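Local coordinates for hydrolase, HAD superfamily, subfamily III A (Legionella pneumophila, PDB 3N1U), which probably hydrolyses 3-deoxy-D-manno-octulosonate 8-phosphate to 3-deoxy-D-manno-octulosonate and inorganic phosphate, a magnesium-dependent step in lipopolysaccharide biosynthesis, at residues L13-K18 / F145-T150; L34-N39 / L44-V49; H87-Q92 / R96-H101. All coordinates share one frame; numbering follows the deposited sequence.

Contact 1: residues L13-K18 / F145-T150; sequences LEKAKK and FADWRT. With CA (calcium ion), chain C.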
loop_
_atom_site.group_PDB
_atom_site.type_symbol
_atom_site.label_atom_id
_atom_site.label_comp_id
_atom_site.label_asym_id
_atom_site.label_seq_id
_atom_site.Cartn_x
_atom_site.Cartn_y
_atom_site.Cartn_z
ATOM N N LEU A 13 17.713 26.541 -0.590
ATOM C CA LEU A 13 16.777 27.638 -0.802
ATOM C C LEU A 13 17.180 28.541 -1.988
ATOM O O LEU A 13 16.308 28.951 -2.766
ATOM C CB LEU A 13 16.613 28.509 0.485
ATOM C CG LEU A 13 15.810 27.811 1.610
ATOM C CD1 LEU A 13 15.617 28.731 2.840
ATOM C CD2 LEU A 13 14.448 27.220 1.166
ATOM N N GLU A 14 18.473 28.852 -2.107
ATOM C CA GLU A 14 18.953 29.619 -3.269
ATOM C C GLU A 14 18.716 28.904 -4.619
ATOM O O GLU A 14 18.400 29.560 -5.616
ATOM C CB GLU A 14 20.428 30.008 -3.120
ATOM C CG GLU A 14 20.684 30.999 -1.970
ATOM C CD GLU A 14 19.898 32.322 -2.108
ATOM O OE1 GLU A 14 19.952 32.950 -3.196
ATOM O OE2 GLU A 14 19.244 32.740 -1.125
ATOM N N LYS A 15 18.908 27.591 -4.676
ATOM C CA LYS A 15 18.499 26.828 -5.877
ATOM C C LYS A 15 16.997 26.940 -6.182
ATOM O O LYS A 15 16.592 27.175 -7.333
ATOM C CB LYS A 15 18.917 25.360 -5.801
ATOM C CG LYS A 15 20.430 25.107 -5.635
ATOM C CD LYS A 15 20.667 23.608 -5.433
ATOM C CE LYS A 15 22.120 23.261 -5.653
ATOM N NZ LYS A 15 22.355 23.067 -7.132
ATOM N N ALA A 16 16.174 26.775 -5.149
ATOM C CA ALA A 16 14.741 26.770 -5.297
ATOM C C ALA A 16 14.182 28.150 -5.657
ATOM O O ALA A 16 13.113 28.246 -6.309
ATOM C CB ALA A 16 14.071 26.247 -3.981
ATOM N N LYS A 17 14.861 29.216 -5.200
ATOM C CA LYS A 17 14.433 30.585 -5.532
ATOM C C LYS A 17 14.428 30.874 -7.026
ATOM O O LYS A 17 13.701 31.760 -7.472
ATOM C CB LYS A 17 15.333 31.629 -4.835
ATOM C CG LYS A 17 14.983 31.858 -3.374
ATOM C CD LYS A 17 15.998 32.789 -2.731
ATOM C CE LYS A 17 15.706 32.981 -1.255
ATOM N NZ LYS A 17 16.340 34.264 -0.776
ATOM N N LYS A 18 15.228 30.140 -7.804
ATOM C CA LYS A 18 15.392 30.414 -9.242
ATOM C C LYS A 18 14.402 29.680 -10.132
ATOM O O LYS A 18 14.321 29.911 -11.375
ATOM C CB LYS A 18 16.834 30.033 -9.669
ATOM C CG LYS A 18 17.868 30.965 -9.022
ATOM C CD LYS A 18 19.214 30.310 -9.013
ATOM C CE LYS A 18 20.028 30.768 -10.161
ATOM N NZ LYS A 18 21.169 29.822 -10.274
ATOM N N PHE A 145 23.446 11.363 -6.137
ATOM C CA PHE A 145 23.902 12.450 -6.985
ATOM C C PHE A 145 22.902 13.635 -7.062
ATOM O O PHE A 145 23.223 14.681 -7.625
ATOM C CB PHE A 145 24.315 11.957 -8.390
ATOM C CG PHE A 145 25.637 11.187 -8.409
ATOM C CD1 PHE A 145 26.872 11.862 -8.401
ATOM C CD2 PHE A 145 25.642 9.796 -8.429
ATOM C CE1 PHE A 145 28.094 11.138 -8.410
ATOM C CE2 PHE A 145 26.832 9.055 -8.437
ATOM C CZ PHE A 145 28.061 9.720 -8.425
ATOM N N ALA A 146 21.703 13.469 -6.481
ATOM C CA ALA A 146 20.727 14.539 -6.464
ATOM C C ALA A 146 21.163 15.697 -5.566
ATOM O O ALA A 146 21.930 15.495 -4.626
ATOM C CB ALA A 146 19.355 13.960 -5.957
ATOM N N ASP A 147 20.670 16.905 -5.830
ATOM C CA ASP A 147 20.917 18.028 -4.915
ATOM C C ASP A 147 20.203 17.883 -3.587
ATOM O O ASP A 147 20.639 18.442 -2.577
ATOM C CB ASP A 147 20.466 19.325 -5.554
ATOM C CG ASP A 147 21.267 19.651 -6.789
ATOM O OD1 ASP A 147 22.511 19.589 -6.710
ATOM O OD2 ASP A 147 20.657 19.873 -7.857
ATOM N N TRP A 148 19.096 17.144 -3.594
ATOM C CA TRP A 148 18.188 17.043 -2.439
ATOM C C TRP A 148 17.333 15.813 -2.598
ATOM O O TRP A 148 17.067 15.371 -3.710
ATOM C CB TRP A 148 17.270 18.284 -2.397
ATOM C CG TRP A 148 16.379 18.396 -1.154
ATOM C CD1 TRP A 148 16.798 18.481 0.129
ATOM C CD2 TRP A 148 14.935 18.469 -1.118
ATOM N NE1 TRP A 148 15.715 18.587 0.981
ATOM C CE2 TRP A 148 14.561 18.581 0.243
ATOM C CE3 TRP A 148 13.923 18.454 -2.110
ATOM C CZ2 TRP A 148 13.202 18.662 0.671
ATOM C CZ3 TRP A 148 12.560 18.524 -1.686
ATOM C CH2 TRP A 148 12.228 18.636 -0.305
ATOM N N ARG A 149 16.886 15.259 -1.490
ATOM C CA ARG A 149 15.943 14.155 -1.545
ATOM C C ARG A 149 14.754 14.471 -0.674
ATOM O O ARG A 149 14.880 15.157 0.368
ATOM C CB ARG A 149 16.597 12.834 -1.073
ATOM C CG ARG A 149 16.930 12.802 0.420
ATOM C CD ARG A 149 17.513 11.418 0.745
ATOM N NE ARG A 149 18.875 11.310 0.217
ATOM C CZ ARG A 149 19.672 10.256 0.428
ATOM N NH1 ARG A 149 19.228 9.214 1.145
ATOM N NH2 ARG A 149 20.913 10.254 -0.055
ATOM N N THR A 150 13.588 13.997 -1.096
ATOM C CA THR A 150 12.374 14.232 -0.288
ATOM C C THR A 150 12.341 13.227 0.878
ATOM O O THR A 150 13.042 12.180 0.830
ATOM C CB THR A 150 11.105 14.058 -1.153
ATOM O OG1 THR A 150 11.081 12.732 -1.726
ATOM C CG2 THR A 150 11.097 15.132 -2.296
HETATM CA CA CA C . 23.068 19.524 -9.219
HETATM O O HOH W 1 22.512 16.907 -9.055
HETATM O O HOH W 2 21.795 19.388 -10.610
HETATM O O HOH W 3 22.996 21.784 -10.522
HETATM O O HOH W 4 24.561 20.709 -8.503
#
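Lys15 and Asp147 make a small, polar surface contact between the end of the N-terminal helix 3-17 and the turn that leads into strand 148-149, an outermost strand of the parallel sheet. The two side chains cross at about a right angle, and the ammonium group stands over the face of the carboxylate without forming a direct hydrogen bond: Lys15 NZ is 3.5 Å from Asp147 OD1. A bend in the last torsion of the lysine chain (chi4 -84°) turns the amine off the line of its methylenes, and its hydrogen-bond partner is the backbone carbonyl of Gly130. The pair therefore interacts as neighbouring opposite charges, and the lysine would be expected to favour the charged form of the acid.

The carboxylate has a stronger partner in a calcium ion, which it chelates near its own plane with both oxygens, Asp147 OD1 at 2.6 Å and Asp147 OD2 at 2.8 Å. Four waters are modelled in the shell, two of them doubtfully close; water 1, itself 2.7 Å from the metal, donates a hydrogen bond of 2.7 Å to Phe145 O. Asp147 OD2 also accepts a hydrogen bond from Gly132 N, which ties the acid to strand 131-134. This peripheral calcium site, with one bidentate aspartate and a largely water-filled shell, lies at the margin of the Rossmann-like HAD core, away from the active-site metal held by Asp25, Asp27 and Asp118.

Contact 2: residues L34-N39 / L44-V49; sequences LLHIDN and LKSFHV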
loop_
_atom_site.group_PDB
_atom_site.type_symbol
_atom_site.label_atom_id
_atom_site.label_comp_id
_atom_site.label_asym_id
_atom_site.label_seq_id
_atom_site.Cartn_x
_atom_site.Cartn_y
_atom_site.Cartn_z
ATOM N N LEU A 34 4.095 1.318 -8.907
ATOM C CA LEU A 34 3.423 0.069 -9.263
ATOM C C LEU A 34 2.731 0.218 -10.584
ATOM O O LEU A 34 2.174 1.271 -10.899
ATOM C CB LEU A 34 2.370 -0.293 -8.162
ATOM C CG LEU A 34 3.032 -0.656 -6.812
ATOM C CD1 LEU A 34 1.879 -1.061 -5.797
ATOM C CD2 LEU A 34 4.099 -1.877 -6.932
ATOM N N LEU A 35 2.700 -0.878 -11.311
ATOM C CA LEU A 35 1.946 -1.035 -12.537
ATOM C C LEU A 35 0.917 -2.086 -12.282
ATOM O O LEU A 35 1.245 -3.292 -12.062
ATOM C CB LEU A 35 2.901 -1.502 -13.636
ATOM C CG LEU A 35 4.189 -0.707 -13.804
ATOM C CD1 LEU A 35 5.075 -1.519 -14.833
ATOM C CD2 LEU A 35 3.904 0.743 -14.304
ATOM N N HIS A 36 -0.355 -1.690 -12.249
ATOM C CA HIS A 36 -1.391 -2.663 -11.950
ATOM C C HIS A 36 -1.902 -3.201 -13.288
ATOM O O HIS A 36 -2.148 -2.406 -14.211
ATOM C CB HIS A 36 -2.552 -2.033 -11.177
ATOM C CG HIS A 36 -2.127 -1.102 -10.081
ATOM N ND1 HIS A 36 -1.583 -1.549 -8.894
ATOM C CD2 HIS A 36 -2.231 0.249 -9.965
ATOM C CE1 HIS A 36 -1.343 -0.511 -8.104
ATOM N NE2 HIS A 36 -1.728 0.594 -8.723
ATOM N N ILE A 37 -1.921 -4.523 -13.441
ATOM C CA ILE A 37 -2.210 -5.133 -14.729
ATOM C C ILE A 37 -3.302 -6.145 -14.520
ATOM O O ILE A 37 -3.244 -6.988 -13.597
ATOM C CB ILE A 37 -0.932 -5.800 -15.348
ATOM C CG1 ILE A 37 0.188 -4.755 -15.601
ATOM C CG2 ILE A 37 -1.283 -6.479 -16.693
ATOM C CD1 ILE A 37 1.530 -5.472 -16.100
ATOM N N ASP A 38 -4.309 -6.134 -15.390
ATOM C CA ASP A 38 -5.333 -7.144 -15.262
ATOM C C ASP A 38 -5.198 -8.344 -16.246
ATOM O O ASP A 38 -4.245 -8.403 -17.020
ATOM C CB ASP A 38 -6.755 -6.513 -15.215
ATOM C CG ASP A 38 -7.330 -6.200 -16.586
ATOM O OD1 ASP A 38 -6.661 -6.447 -17.608
ATOM O OD2 ASP A 38 -8.472 -5.690 -16.607
ATOM N N ASN A 39 -6.116 -9.303 -16.147
ATOM C CA ASN A 39 -6.103 -10.494 -17.010
ATOM C C ASN A 39 -6.290 -10.173 -18.501
ATOM O O ASN A 39 -5.985 -10.996 -19.364
ATOM C CB ASN A 39 -7.219 -11.449 -16.599
ATOM C CG ASN A 39 -6.839 -12.306 -15.424
ATOM O OD1 ASN A 39 -5.640 -12.548 -15.171
ATOM N ND2 ASN A 39 -7.843 -12.825 -14.722
ATOM N N LEU A 44 -3.240 0.177 -14.850
ATOM C CA LEU A 44 -3.622 1.353 -14.079
ATOM C C LEU A 44 -2.381 1.827 -13.392
ATOM O O LEU A 44 -1.408 1.062 -13.261
ATOM C CB LEU A 44 -4.673 0.982 -13.025
ATOM C CG LEU A 44 -5.967 0.367 -13.483
ATOM C CD1 LEU A 44 -5.888 -1.164 -13.355
ATOM C CD2 LEU A 44 -7.094 0.858 -12.550
ATOM N N LYS A 45 -2.376 3.094 -13.012
ATOM C CA LYS A 45 -1.376 3.618 -12.079
ATOM C C LYS A 45 -2.138 4.390 -11.003
ATOM O O LYS A 45 -3.280 4.826 -11.222
ATOM C CB LYS A 45 -0.418 4.626 -12.735
ATOM C CG LYS A 45 0.218 4.142 -14.051
ATOM C CD LYS A 45 1.076 5.227 -14.690
ATOM C CE LYS A 45 1.748 4.720 -15.966
ATOM N NZ LYS A 45 2.570 3.427 -15.840
ATOM N N SER A 46 -1.441 4.681 -9.908
ATOM C CA SER A 46 -2.077 5.333 -8.754
ATOM C C SER A 46 -1.338 6.622 -8.469
ATOM O O SER A 46 -0.106 6.574 -8.207
ATOM C CB SER A 46 -1.962 4.380 -7.537
ATOM O OG SER A 46 -2.633 3.167 -7.879
ATOM N N PHE A 47 -2.050 7.771 -8.511
ATOM C CA PHE A 47 -1.431 9.090 -8.271
ATOM C C PHE A 47 -1.939 9.634 -6.936
ATOM O O PHE A 47 -2.957 9.169 -6.457
ATOM C CB PHE A 47 -1.848 10.045 -9.395
ATOM C CG PHE A 47 -1.407 9.583 -10.762
ATOM C CD1 PHE A 47 -0.104 9.866 -11.211
ATOM C CD2 PHE A 47 -2.276 8.872 -11.589
ATOM C CE1 PHE A 47 0.381 9.406 -12.465
ATOM C CE2 PHE A 47 -1.834 8.408 -12.848
ATOM C CZ PHE A 47 -0.509 8.695 -13.319
ATOM N N HIS A 48 -1.287 10.636 -6.348
ATOM C CA HIS A 48 -1.682 11.063 -5.030
ATOM C C HIS A 48 -2.274 12.482 -5.120
ATOM O O HIS A 48 -1.712 13.367 -5.767
ATOM C CB HIS A 48 -0.457 11.050 -4.089
ATOM C CG HIS A 48 -0.849 11.148 -2.646
ATOM N ND1 HIS A 48 -1.312 12.337 -2.062
ATOM C CD2 HIS A 48 -0.896 10.206 -1.683
ATOM C CE1 HIS A 48 -1.633 12.096 -0.800
ATOM N NE2 HIS A 48 -1.395 10.809 -0.545
ATOM N N VAL A 49 -3.404 12.683 -4.485
ATOM C CA VAL A 49 -4.062 13.999 -4.531
ATOM C C VAL A 49 -3.234 15.148 -3.989
ATOM O O VAL A 49 -3.424 16.288 -4.401
ATOM C CB VAL A 49 -5.404 13.980 -3.785
ATOM C CG1 VAL A 49 -6.413 13.152 -4.628
ATOM C CG2 VAL A 49 -5.236 13.530 -2.305
#
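Strands 34-38 and 44-48 run antiparallel at 143°, their axes 5.2 Å apart at closest, with His36 and Leu44 as a hydrogen-bonded pair: His36 N reaches Leu44 O at 3.1 Å and Leu44 N reaches His36 O at 2.9 Å. The side chains of this pair share one face of the hairpin, where Leu44 CB packs 4.0 Å from His36 CD2. With CG anti to the carbonyl carbon (chi1 -43°), the imidazole extends along the neighbouring strand to meet Ser46 at its edge, His36 NE2 lying 2.9 Å from Ser46 OG. Its ND1 bonds to Ser46 of a second subunit, while Ser46 OG is also hydrogen-bonded to His36 ND1 of a third. Gripped at both nitrogens, the ring has little freedom to rotate, and the histidine-serine chain passes from subunit to subunit.

Away from this face, Leu35 and Lys45 run alongside one another in the same direction, with Leu35 CD2 3.4 Å from Lys45 NZ. The amine forms a salt bridge with Asp27, the predicted substrate-binding residue, so the hairpin reaches the active site. Helix 74-83 packs against Lys45 and Phe47, and strands of the second and third subunits continue the sheet on either side, consistent with the intersubunit barrel of KdsC tetramers.

Contact 3: residues H87-Q92 / R96-H101; sequences HYYKGQ and RSAYQH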
loop_
_atom_site.group_PDB
_atom_site.type_symbol
_atom_site.label_atom_id
_atom_site.label_comp_id
_atom_site.label_asym_id
_atom_site.label_seq_id
_atom_site.Cartn_x
_atom_site.Cartn_y
_atom_site.Cartn_z
ATOM N N HIS A 87 2.712 20.561 -21.096
ATOM C CA HIS A 87 4.077 20.248 -21.506
ATOM C C HIS A 87 4.438 18.856 -21.043
ATOM O O HIS A 87 4.869 18.680 -19.896
ATOM C CB HIS A 87 5.041 21.256 -20.895
ATOM C CG HIS A 87 4.844 22.647 -21.404
ATOM N ND1 HIS A 87 5.311 23.066 -22.629
ATOM C CD2 HIS A 87 4.202 23.706 -20.863
ATOM C CE1 HIS A 87 4.982 24.334 -22.818
ATOM N NE2 HIS A 87 4.314 24.750 -21.757
ATOM N N TYR A 88 4.245 17.842 -21.892
ATOM C CA TYR A 88 4.708 16.508 -21.466
ATOM C C TYR A 88 5.123 15.566 -22.563
ATOM O O TYR A 88 4.648 15.676 -23.698
ATOM C CB TYR A 88 3.717 15.819 -20.518
ATOM C CG TYR A 88 2.449 15.350 -21.185
ATOM C CD1 TYR A 88 1.388 16.230 -21.393
ATOM C CD2 TYR A 88 2.298 14.026 -21.559
ATOM C CE1 TYR A 88 0.181 15.782 -21.982
ATOM C CE2 TYR A 88 1.097 13.559 -22.165
ATOM C CZ TYR A 88 0.054 14.440 -22.366
ATOM O OH TYR A 88 -1.118 13.992 -22.956
ATOM N N TYR A 89 6.000 14.630 -22.182
ATOM C CA TYR A 89 6.758 13.828 -23.144
ATOM C C TYR A 89 6.718 12.402 -22.681
ATOM O O TYR A 89 7.189 12.085 -21.579
ATOM C CB TYR A 89 8.228 14.286 -23.241
ATOM C CG TYR A 89 8.431 15.753 -23.635
ATOM C CD1 TYR A 89 8.219 16.776 -22.718
ATOM C CD2 TYR A 89 8.842 16.106 -24.937
ATOM C CE1 TYR A 89 8.399 18.146 -23.084
ATOM C CE2 TYR A 89 9.029 17.440 -25.306
ATOM C CZ TYR A 89 8.793 18.459 -24.372
ATOM O OH TYR A 89 8.960 19.783 -24.712
ATOM N N LYS A 90 6.216 11.537 -23.565
ATOM C CA LYS A 90 5.976 10.130 -23.244
ATOM C C LYS A 90 6.901 9.210 -24.051
ATOM O O LYS A 90 7.386 9.616 -25.111
ATOM C CB LYS A 90 4.544 9.772 -23.638
ATOM C CG LYS A 90 3.482 10.225 -22.615
ATOM C CD LYS A 90 2.254 9.361 -22.761
ATOM C CE LYS A 90 1.851 9.281 -24.231
ATOM N NZ LYS A 90 0.699 8.356 -24.428
ATOM N N GLY A 91 7.124 7.990 -23.556
ATOM C CA GLY A 91 7.962 7.025 -24.280
ATOM C C GLY A 91 9.415 7.401 -24.400
ATOM O O GLY A 91 10.079 6.941 -25.320
ATOM N N GLN A 92 9.937 8.254 -23.500
ATOM C CA GLN A 92 11.328 8.761 -23.660
ATOM C C GLN A 92 12.187 7.831 -22.848
ATOM O O GLN A 92 12.069 7.806 -21.611
ATOM C CB GLN A 92 11.465 10.199 -23.108
ATOM C CG GLN A 92 10.460 11.199 -23.780
ATOM C CD GLN A 92 10.703 11.310 -25.307
ATOM O OE1 GLN A 92 11.788 11.676 -25.750
ATOM N NE2 GLN A 92 9.681 10.973 -26.107
ATOM N N ARG A 96 17.237 12.994 -22.345
ATOM C CA ARG A 96 18.029 14.227 -22.595
ATOM C C ARG A 96 17.414 15.035 -23.712
ATOM O O ARG A 96 17.350 16.266 -23.643
ATOM C CB ARG A 96 19.497 13.878 -22.903
ATOM C CG ARG A 96 20.234 13.314 -21.649
ATOM C CD ARG A 96 21.657 12.901 -21.952
ATOM N NE ARG A 96 21.720 11.732 -22.822
ATOM C CZ ARG A 96 22.786 11.354 -23.517
ATOM N NH1 ARG A 96 23.913 12.068 -23.486
ATOM N NH2 ARG A 96 22.720 10.263 -24.265
ATOM N N SER A 97 16.974 14.345 -24.770
ATOM C CA SER A 97 16.428 15.043 -25.949
ATOM C C SER A 97 15.089 15.755 -25.644
ATOM O O SER A 97 14.820 16.875 -26.115
ATOM C CB SER A 97 16.282 14.054 -27.119
ATOM O OG SER A 97 15.750 14.746 -28.212
ATOM N N ALA A 98 14.246 15.126 -24.837
ATOM C CA ALA A 98 13.016 15.809 -24.434
ATOM C C ALA A 98 13.318 17.055 -23.573
ATOM O O ALA A 98 12.629 18.057 -23.678
ATOM C CB ALA A 98 12.077 14.851 -23.647
ATOM N N TYR A 99 14.272 16.943 -22.651
ATOM C CA TYR A 99 14.651 18.090 -21.845
ATOM C C TYR A 99 15.114 19.249 -22.719
ATOM O O TYR A 99 14.763 20.407 -22.478
ATOM C CB TYR A 99 15.781 17.727 -20.889
ATOM C CG TYR A 99 16.319 18.959 -20.162
ATOM C CD1 TYR A 99 15.615 19.522 -19.098
ATOM C CD2 TYR A 99 17.518 19.565 -20.553
ATOM C CE1 TYR A 99 16.099 20.667 -18.439
ATOM C CE2 TYR A 99 18.000 20.689 -19.913
ATOM C CZ TYR A 99 17.289 21.227 -18.846
ATOM O OH TYR A 99 17.792 22.339 -18.214
ATOM N N GLN A 100 15.914 18.945 -23.747
ATOM C CA GLN A 100 16.448 20.028 -24.580
ATOM C C GLN A 100 15.319 20.699 -25.371
ATOM O O GLN A 100 15.332 21.919 -25.575
ATOM C CB GLN A 100 17.607 19.518 -25.496
ATOM C CG GLN A 100 18.347 20.643 -26.281
ATOM C CD GLN A 100 18.958 21.753 -25.405
ATOM O OE1 GLN A 100 19.455 21.509 -24.284
ATOM N NE2 GLN A 100 18.924 22.977 -25.922
ATOM N N HIS A 101 14.334 19.906 -25.785
ATOM C CA HIS A 101 13.174 20.427 -26.493
ATOM C C HIS A 101 12.338 21.319 -25.581
ATOM O O HIS A 101 11.893 22.410 -25.994
ATOM C CB HIS A 101 12.293 19.288 -27.014
ATOM C CG HIS A 101 11.099 19.767 -27.783
ATOM N ND1 HIS A 101 9.947 20.193 -27.164
ATOM C CD2 HIS A 101 10.888 19.917 -29.114
ATOM C CE1 HIS A 101 9.070 20.575 -28.075
ATOM N NE2 HIS A 101 9.622 20.436 -29.267
HETATM O O HOH W 5 14.212 12.308 -24.653
#
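The phenol ring of Tyr89 has Ala98 O over one face, 3.9 Å above the plane and displaced toward the rim, and His101 ND1 at its edge. This is the inside of a beta-alpha unit of the Rossmann-like HAD fold, in which strand 87-89, outermost in its chain's parallel sheet, is followed by helix 96-106. Tyr89 OH and His101 ND1 share a hydrogen bond of 2.7 Å that lies near the plane of both rings, and either atom could be the donor. The rings meet obliquely, with centroids 5.5 Å apart and planes at 71°. His101 reaches the hydroxyl because its CG is turned trans to its own backbone nitrogen (chi1 -179°).

Closer to the strand, the methyl of Ala98 lies on the same side of the ring as Ala98 O, by its CG-CD2 margin, Ala98 CB being 3.7 Å from Tyr89 CD2. Gln92 NE2 makes a nearly straight bond to Lys90 O at 2.8 Å, coming from above that carbonyl's plane, while the oxygen lies close to the Gln92 amide plane. This directs Gln92 OE1 toward the helix, where a water donates to it at 2.7 Å and accepts from Ala98 N at 2.8 Å.

Three levels of organisation are represented here. Contact 3 is local and partly buried, joining a strand to the helix that follows it, whereas contact 1 brings together segments 127 residues apart and stays at the surface. Both reach the same parallel sheet, through strands at its two ends. Contact 2 belongs to the separate hairpin, lies across the chain's centre from contact 1, and is partly buried with the help of neighbouring subunits. The chemistry follows place: charge and hydrated metal at the solvent-facing margin, backbone pairing and relayed side-chain bonds at the assembly interface, and apolar packing, a tyrosine-histidine hydrogen bond and a water bridge between sheet and helix.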